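Local coordinates for protein carboxylic ester hydrolase (Aspergillus niger, PDB 7K4O) that hydrolyses ester bonds in tannins as a serine hydrolase of the tannase family, probably releasing gallic acid, at residues A254-K258 with P521-N525; A516-R520 with S538-H543; I278-Y283 with N295-A300. All coordinates share one frame. Numbering follows the deposited sequence.

Interaction 1 of 3, residues A254-K258 with P521-N525. With CA (calcium ion), chain K.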
# COMPACT_ATOMS: atom_id res chain seq x y z
N ALA A 254 -20.58 8.14 -15.86
CA ALA A 254 -22.02 8.20 -15.52
C ALA A 254 -22.52 6.85 -15.04
O ALA A 254 -23.64 6.75 -14.56
CB ALA A 254 -22.81 8.69 -16.72
N MET A 255 -21.74 5.78 -15.16
CA MET A 255 -22.24 4.44 -14.72
C MET A 255 -22.44 4.36 -13.19
O MET A 255 -23.21 3.49 -12.73
CB MET A 255 -21.26 3.36 -15.16
CG MET A 255 -21.27 3.10 -16.66
SD MET A 255 -19.90 1.94 -17.04
CE MET A 255 -19.95 1.85 -18.84
N ASP A 256 -21.84 5.27 -12.44
CA ASP A 256 -22.03 5.34 -10.97
C ASP A 256 -23.22 6.25 -10.60
O ASP A 256 -23.51 6.40 -9.40
CB ASP A 256 -20.74 5.81 -10.30
CG ASP A 256 -20.12 7.08 -10.84
OD1 ASP A 256 -20.87 8.09 -11.01
OD2 ASP A 256 -18.90 7.07 -11.06
N GLY A 257 -23.92 6.83 -11.59
CA GLY A 257 -25.12 7.67 -11.37
C GLY A 257 -24.78 9.12 -11.09
O GLY A 257 -25.71 9.94 -10.85
N LYS A 258 -23.51 9.47 -11.14
CA LYS A 258 -23.06 10.84 -10.84
C LYS A 258 -22.10 11.28 -11.92
O LYS A 258 -21.03 10.69 -12.08
CB LYS A 258 -22.44 10.96 -9.45
CG LYS A 258 -22.16 12.40 -9.07
CD LYS A 258 -21.66 12.63 -7.68
CE LYS A 258 -21.73 14.12 -7.37
NZ LYS A 258 -20.85 14.46 -6.26
N PRO A 521 -20.86 1.76 -4.74
CA PRO A 521 -21.57 3.03 -4.71
C PRO A 521 -22.49 3.19 -5.93
O PRO A 521 -22.12 2.83 -7.02
CB PRO A 521 -20.47 4.08 -4.75
CG PRO A 521 -19.31 3.38 -5.43
CD PRO A 521 -19.42 1.96 -4.95
N LEU A 522 -23.65 3.76 -5.69
CA LEU A 522 -24.55 4.15 -6.81
C LEU A 522 -25.27 5.42 -6.37
O LEU A 522 -25.86 5.43 -5.26
CB LEU A 522 -25.51 3.01 -7.08
CG LEU A 522 -26.42 3.21 -8.30
CD1 LEU A 522 -25.56 3.33 -9.54
CD2 LEU A 522 -27.44 2.07 -8.41
N TRP A 523 -25.13 6.48 -7.15
CA TRP A 523 -25.83 7.76 -6.85
C TRP A 523 -27.19 7.76 -7.56
O TRP A 523 -27.29 7.28 -8.71
CB TRP A 523 -25.00 8.97 -7.24
CG TRP A 523 -23.67 9.07 -6.54
CD1 TRP A 523 -22.54 8.34 -6.80
CD2 TRP A 523 -23.29 10.03 -5.53
NE1 TRP A 523 -21.50 8.76 -6.02
CE2 TRP A 523 -21.93 9.78 -5.22
CE3 TRP A 523 -23.96 11.03 -4.84
CZ2 TRP A 523 -21.24 10.52 -4.25
CZ3 TRP A 523 -23.28 11.77 -3.88
CH2 TRP A 523 -21.94 11.51 -3.58
N THR A 524 -28.18 8.31 -6.86
CA THR A 524 -29.57 8.51 -7.34
C THR A 524 -29.91 10.00 -7.29
O THR A 524 -29.11 10.81 -6.73
CB THR A 524 -30.53 7.65 -6.51
OG1 THR A 524 -30.33 7.97 -5.14
CG2 THR A 524 -30.33 6.17 -6.72
N ASN A 525 -31.06 10.37 -7.85
CA ASN A 525 -31.61 11.74 -7.68
C ASN A 525 -30.64 12.74 -8.30
O ASN A 525 -30.17 13.67 -7.60
CB ASN A 525 -31.91 12.07 -6.21
CG ASN A 525 -33.02 11.19 -5.66
OD1 ASN A 525 -34.04 10.98 -6.29
ND2 ASN A 525 -32.80 10.61 -4.49
CA CA K . -19.11 9.40 -11.78
O HOH W 1 -28.25 10.09 -10.21
O HOH W 2 -18.90 9.46 -9.21

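Interaction 2 of 3, residues A516-R520 with S538-H543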
# COMPACT_ATOMS: atom_id res chain seq x y z
N ALA A 516 -18.38 0.07 1.89
CA ALA A 516 -17.63 -1.10 2.38
C ALA A 516 -17.94 -2.26 1.46
O ALA A 516 -19.12 -2.61 1.27
CB ALA A 516 -18.01 -1.45 3.79
N TRP A 517 -16.89 -2.87 0.94
CA TRP A 517 -16.98 -4.15 0.20
C TRP A 517 -17.83 -5.10 0.99
O TRP A 517 -17.71 -5.21 2.21
CB TRP A 517 -15.55 -4.72 -0.01
CG TRP A 517 -15.54 -5.99 -0.80
CD1 TRP A 517 -15.49 -7.26 -0.33
CD2 TRP A 517 -15.71 -6.09 -2.23
NE1 TRP A 517 -15.60 -8.15 -1.37
CE2 TRP A 517 -15.77 -7.46 -2.53
CE3 TRP A 517 -15.91 -5.16 -3.25
CZ2 TRP A 517 -15.98 -7.92 -3.83
CZ3 TRP A 517 -16.08 -5.61 -4.55
CH2 TRP A 517 -16.14 -6.97 -4.81
N PRO A 518 -18.72 -5.92 0.38
CA PRO A 518 -18.92 -6.04 -1.07
C PRO A 518 -20.00 -5.15 -1.70
O PRO A 518 -20.33 -5.36 -2.87
CB PRO A 518 -19.38 -7.50 -1.18
CG PRO A 518 -20.20 -7.72 0.06
CD PRO A 518 -19.47 -6.92 1.12
N LEU A 519 -20.44 -4.14 -0.97
CA LEU A 519 -21.36 -3.14 -1.53
C LEU A 519 -20.56 -2.24 -2.48
O LEU A 519 -19.33 -2.04 -2.31
CB LEU A 519 -22.01 -2.34 -0.39
CG LEU A 519 -22.80 -3.18 0.62
CD1 LEU A 519 -23.29 -2.30 1.76
CD2 LEU A 519 -23.98 -3.88 -0.06
N ARG A 520 -21.25 -1.67 -3.47
CA ARG A 520 -20.65 -0.69 -4.41
C ARG A 520 -21.46 0.61 -4.39
O ARG A 520 -22.67 0.56 -4.10
CB ARG A 520 -20.67 -1.19 -5.86
CG ARG A 520 -20.14 -2.58 -6.13
CD ARG A 520 -18.75 -2.84 -5.60
NE ARG A 520 -17.74 -1.93 -6.07
CZ ARG A 520 -16.88 -1.28 -5.25
NH1 ARG A 520 -16.96 -1.42 -3.93
NH2 ARG A 520 -15.97 -0.50 -5.76
N SER A 538 -21.47 -7.08 -10.58
CA SER A 538 -20.29 -6.26 -10.26
C SER A 538 -19.37 -7.06 -9.33
O SER A 538 -18.16 -7.04 -9.57
CB SER A 538 -20.70 -4.95 -9.64
OG SER A 538 -21.34 -4.12 -10.60
N ILE A 539 -19.92 -7.67 -8.28
CA ILE A 539 -19.08 -8.40 -7.29
C ILE A 539 -18.30 -9.46 -8.06
O ILE A 539 -17.10 -9.61 -7.83
CB ILE A 539 -19.94 -8.98 -6.17
CG1 ILE A 539 -20.49 -7.84 -5.31
CG2 ILE A 539 -19.21 -10.03 -5.37
CD1 ILE A 539 -21.63 -8.26 -4.46
N ASP A 540 -18.97 -10.17 -8.97
CA ASP A 540 -18.33 -11.29 -9.71
C ASP A 540 -17.19 -10.76 -10.56
O ASP A 540 -16.22 -11.52 -10.78
CB ASP A 540 -19.32 -12.06 -10.57
CG ASP A 540 -20.35 -12.86 -9.81
OD1 ASP A 540 -20.25 -13.01 -8.57
OD2 ASP A 540 -21.34 -13.28 -10.48
N SER A 541 -17.25 -9.53 -11.06
CA SER A 541 -16.20 -8.95 -11.94
C SER A 541 -14.88 -8.77 -11.18
O SER A 541 -13.86 -8.63 -11.84
CB SER A 541 -16.58 -7.67 -12.58
OG SER A 541 -16.60 -6.58 -11.66
N TRP A 542 -14.93 -8.75 -9.84
CA TRP A 542 -13.72 -8.53 -9.00
C TRP A 542 -13.10 -9.86 -8.61
O TRP A 542 -12.11 -9.82 -7.82
CB TRP A 542 -14.09 -7.76 -7.72
CG TRP A 542 -14.43 -6.32 -7.89
CD1 TRP A 542 -15.69 -5.79 -7.97
CD2 TRP A 542 -13.52 -5.21 -7.92
NE1 TRP A 542 -15.61 -4.44 -8.11
CE2 TRP A 542 -14.30 -4.04 -8.05
CE3 TRP A 542 -12.14 -5.10 -7.92
CZ2 TRP A 542 -13.72 -2.79 -8.16
CZ3 TRP A 542 -11.56 -3.86 -8.00
CH2 TRP A 542 -12.34 -2.71 -8.12
N HIS A 543 -13.69 -10.97 -8.99
CA HIS A 543 -13.25 -12.31 -8.54
C HIS A 543 -12.60 -13.02 -9.71
O HIS A 543 -13.23 -13.07 -10.79
CB HIS A 543 -14.39 -13.12 -7.99
CG HIS A 543 -14.97 -12.58 -6.72
ND1 HIS A 543 -16.22 -12.97 -6.27
CD2 HIS A 543 -14.46 -11.73 -5.79
CE1 HIS A 543 -16.46 -12.37 -5.10
NE2 HIS A 543 -15.40 -11.59 -4.79

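Interaction 3 of 3, residues I278-Y283 with N295-A300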
# COMPACT_ATOMS: atom_id res chain seq x y z
N ILE A 278 -12.82 3.33 -29.31
CA ILE A 278 -11.88 4.48 -29.25
C ILE A 278 -11.00 4.48 -30.50
O ILE A 278 -10.30 5.48 -30.73
CB ILE A 278 -11.06 4.46 -27.94
CG1 ILE A 278 -12.01 4.45 -26.73
CG2 ILE A 278 -10.09 5.63 -27.87
CD1 ILE A 278 -11.33 4.10 -25.42
N GLU A 279 -10.97 3.39 -31.25
CA GLU A 279 -10.13 3.33 -32.47
C GLU A 279 -10.46 4.51 -33.39
O GLU A 279 -11.63 4.78 -33.60
CB GLU A 279 -10.33 2.03 -33.24
CG GLU A 279 -9.27 1.87 -34.31
CD GLU A 279 -9.36 0.58 -35.10
OE1 GLU A 279 -8.89 0.59 -36.26
OE2 GLU A 279 -9.88 -0.42 -34.55
N GLY A 280 -9.43 5.21 -33.86
CA GLY A 280 -9.57 6.35 -34.78
C GLY A 280 -9.64 7.68 -34.05
O GLY A 280 -9.49 8.70 -34.70
N LYS A 281 -9.81 7.71 -32.73
CA LYS A 281 -9.89 9.01 -32.03
C LYS A 281 -8.52 9.68 -32.08
O LYS A 281 -7.49 9.06 -31.86
CB LYS A 281 -10.38 8.83 -30.60
CG LYS A 281 -11.89 8.59 -30.48
CD LYS A 281 -12.62 9.84 -29.99
CE LYS A 281 -14.05 9.98 -30.47
NZ LYS A 281 -14.93 8.88 -29.99
N PRO A 282 -8.46 10.98 -32.40
CA PRO A 282 -7.18 11.66 -32.48
C PRO A 282 -6.59 11.90 -31.08
O PRO A 282 -7.32 12.10 -30.13
CB PRO A 282 -7.50 13.01 -33.14
CG PRO A 282 -8.98 13.24 -32.83
CD PRO A 282 -9.61 11.86 -32.71
N TYR A 283 -5.28 11.96 -31.02
CA TYR A 283 -4.57 12.33 -29.78
C TYR A 283 -3.44 13.26 -30.16
O TYR A 283 -2.85 13.15 -31.26
CB TYR A 283 -4.09 11.07 -29.03
CG TYR A 283 -3.05 10.24 -29.75
CD1 TYR A 283 -1.70 10.55 -29.69
CD2 TYR A 283 -3.44 9.11 -30.46
CE1 TYR A 283 -0.75 9.76 -30.33
CE2 TYR A 283 -2.51 8.31 -31.10
CZ TYR A 283 -1.17 8.63 -31.03
OH TYR A 283 -0.28 7.82 -31.68
N ASN A 295 1.48 12.81 -31.74
CA ASN A 295 0.12 12.99 -32.31
C ASN A 295 -0.14 11.86 -33.29
O ASN A 295 0.80 11.26 -33.82
CB ASN A 295 -0.09 14.36 -32.96
CG ASN A 295 0.83 14.56 -34.14
OD1 ASN A 295 0.46 14.29 -35.28
ND2 ASN A 295 2.05 15.02 -33.88
N GLY A 296 -1.41 11.58 -33.48
CA GLY A 296 -1.86 10.42 -34.25
C GLY A 296 -3.31 10.16 -33.98
O GLY A 296 -4.04 11.06 -33.48
N THR A 297 -3.73 8.96 -34.32
CA THR A 297 -5.07 8.44 -34.03
C THR A 297 -4.87 7.13 -33.26
O THR A 297 -3.89 6.41 -33.55
CB THR A 297 -5.92 8.24 -35.29
OG1 THR A 297 -5.27 7.29 -36.13
CG2 THR A 297 -6.19 9.54 -36.02
N VAL A 298 -5.79 6.82 -32.36
CA VAL A 298 -5.69 5.56 -31.58
C VAL A 298 -5.79 4.41 -32.58
O VAL A 298 -6.78 4.30 -33.31
CB VAL A 298 -6.76 5.48 -30.47
CG1 VAL A 298 -6.68 4.13 -29.75
CG2 VAL A 298 -6.60 6.65 -29.51
N SER A 299 -4.78 3.56 -32.57
CA SER A 299 -4.59 2.48 -33.56
C SER A 299 -5.23 1.19 -33.07
O SER A 299 -5.46 1.01 -31.84
CB SER A 299 -3.14 2.29 -33.86
OG SER A 299 -2.45 1.75 -32.75
N ALA A 300 -5.50 0.30 -34.01
CA ALA A 300 -6.02 -1.04 -33.72
C ALA A 300 -5.00 -1.79 -32.84
O ALA A 300 -5.42 -2.54 -31.95
CB ALA A 300 -6.28 -1.79 -35.00
O HOH W 3 -1.22 5.72 -32.99

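Interaction 1 of 3, residues A254-K258 with P521-N525
The strand that begins before Pro521 runs beside a calcium-binding loop. Pro521 makes no contact with 254-258, but its carbonyl accepts a hydrogen bond from Arg265, at the far end of the same loop, next to helix 266-272. At Leu522 the two chains meet: its CA lies 3.6 Å from Asp256 O in a CA-H...O contact, and the side chain, starting out sideways, brings CD1 to within 4.0 Å of Met255 O. Trp523 follows as the centre of the contact. Its N donates to Asp256 O at 2.8 Å, with a nearly straight N-H...O angle of 177°, the one direct hydrogen bond between the segments. The extended, all-trans Lys258 side chain runs over one face of its indole, with CD 3.8 Å and NZ 4.4 Å from the centroid of the Trp523 six-membered ring, so CH-pi and cation-pi interactions share one face. Trp523 O sits 3.5 Å from Gly257 CA; a CB there would clash with this oxygen, and the positive phi also suits glycine. A water held 2.6 Å from Gly257 O reaches Trp523 O weakly.

Asp256 and Lys258 also bind the calcium, through Asp256 OD1 (2.3 Å) and OD2 (2.4 Å) and Lys258 O (2.3 Å), while Asp256 OD1 accepts from Lys258 N at 3.0 Å in an Asx turn and OD2 from Ala264 N. Asp253, Asp260, Val262 and a water complete the site. The loop joins helices 238-252 and 266-272, with Met255 packed on the latter, and strand 520-524 pairs with strand 529-533, which Leu522 and Trp523 touch.

Interaction 2 of 3, residues A516-R520 with S538-H543
A cis peptide bond before Pro518 shapes a type VIa turn from Ala516 to Leu519, closed by Leu519 N to Ala516 O at 3.0 Å, and this turn packs against the end of helix 536-541 in a buried part of the alpha/beta-hydrolase-clan enzyme. Trp517 gives up the most surface. The edge of its six-membered ring points at the face of the Trp542 five-membered ring in a T-shaped pair, with centroids 4.8 Å apart and planes at 78°; the nearest atoms are Trp517 CH2 and Trp542 CD1 at 3.4 Å. The same end of the Trp517 indole also meets Ile539, CZ2 lying 4.2 Å from CG2, while Trp517 NE1 is taken up by Glu432 of helix 425-438.

Arg520 is the second large contributor. Three successive m rotamers curl its side chain back, so that NH1 can donate to Leu519 O at 2.9 Å. Arg520 CG lies 4.3 Å from Ser538 CB. Its NE approaches Trp542 NE1 to 3.9 Å, and both nitrogens turn to Asp267 OD2, as a salt bridge from the arginine and a hydrogen bond from the indole; Arg520 NH2 donates to Thr459. No hydrogen bond joins the two segments directly. Beside the aromatic pair, the Pro518 ring fits against Ile539, with CB 4.0 Å from CD1, and Pro518 O sits 3.5 Å from Ile539 CG1.

Interaction 3 of 3, residues I278-Y283 with N295-A300
Tyr283 holds the p rotamer (chi1 65°), which swings its ring across the opposing chain and over the backbone of Gly296. Gly296 CA lies 4.0 Å from the centroid of the Tyr283 ring, 21° off its normal, a CH-pi contact; a CB on Gly296 would fall only 2.7 Å from Tyr283 OH. At the ring edge, Tyr283 CE2 is 3.4 Å from Thr297 O, and a water bridges Tyr283 OH (2.6 Å) and Thr297 O (2.8 Å). Val298, with chi1 t, sets CG2 between two neighbours, 4.1 Å from Tyr283 CD2 and 4.0 Å from Ile278 CG2. Ile303 of helix 300-310 and Lys243 of helix 238-252 also touch it.

These side chains belong to a beta hairpin of strands 282-285 and 294-297, tied to helix 238-252 by the disulfide Cys239-Cys285. Tyr283 and Gly296 form a hydrogen-bonded pair, with Tyr283 N to Gly296 O at 2.9 Å and Gly296 N to Tyr283 O at 3.1 Å. Pro282 and Thr297 form the adjacent non-hydrogen-bonded pair, where proline's lack of an NH costs nothing, and their side chains share the other, exposed face. Val298 N donates to Lys281 O and Gly280 N to Val298 O, both at 2.9 Å, joining the hairpin to a type II turn from Ile278 to Lys281. Gly280 supplies its positive phi of 93°. The extended Glu279 side chain brings OE1 to 3.8 Å from Ala300 CB, while the p rotamer of Ser299 turns OG to cap Gly302 N at the start of helix 300-310 and to bond Glu240.

Interactions 1 and 2 adjoin in sequence: the turn 516-519 leads straight into strand 520-524, so one chain section meets helix 536-541 first and the calcium loop next, with centres about 16 Å apart. Interaction 2 is buried and relies on aromatic and apolar packing, most of its polar side-chain ends turning to residues outside the two segments. Interaction 1 lies at the surface, where a single backbone hydrogen bond and a lysine-tryptophan pair join the strand to a loop that itself holds the calcium. Interaction 3, with its centre about 29 Å from that of interaction 1, is a partly buried hairpin held mainly by backbone hydrogen bonds. Helix 238-252, which leads into the calcium loop, also packs against this hairpin.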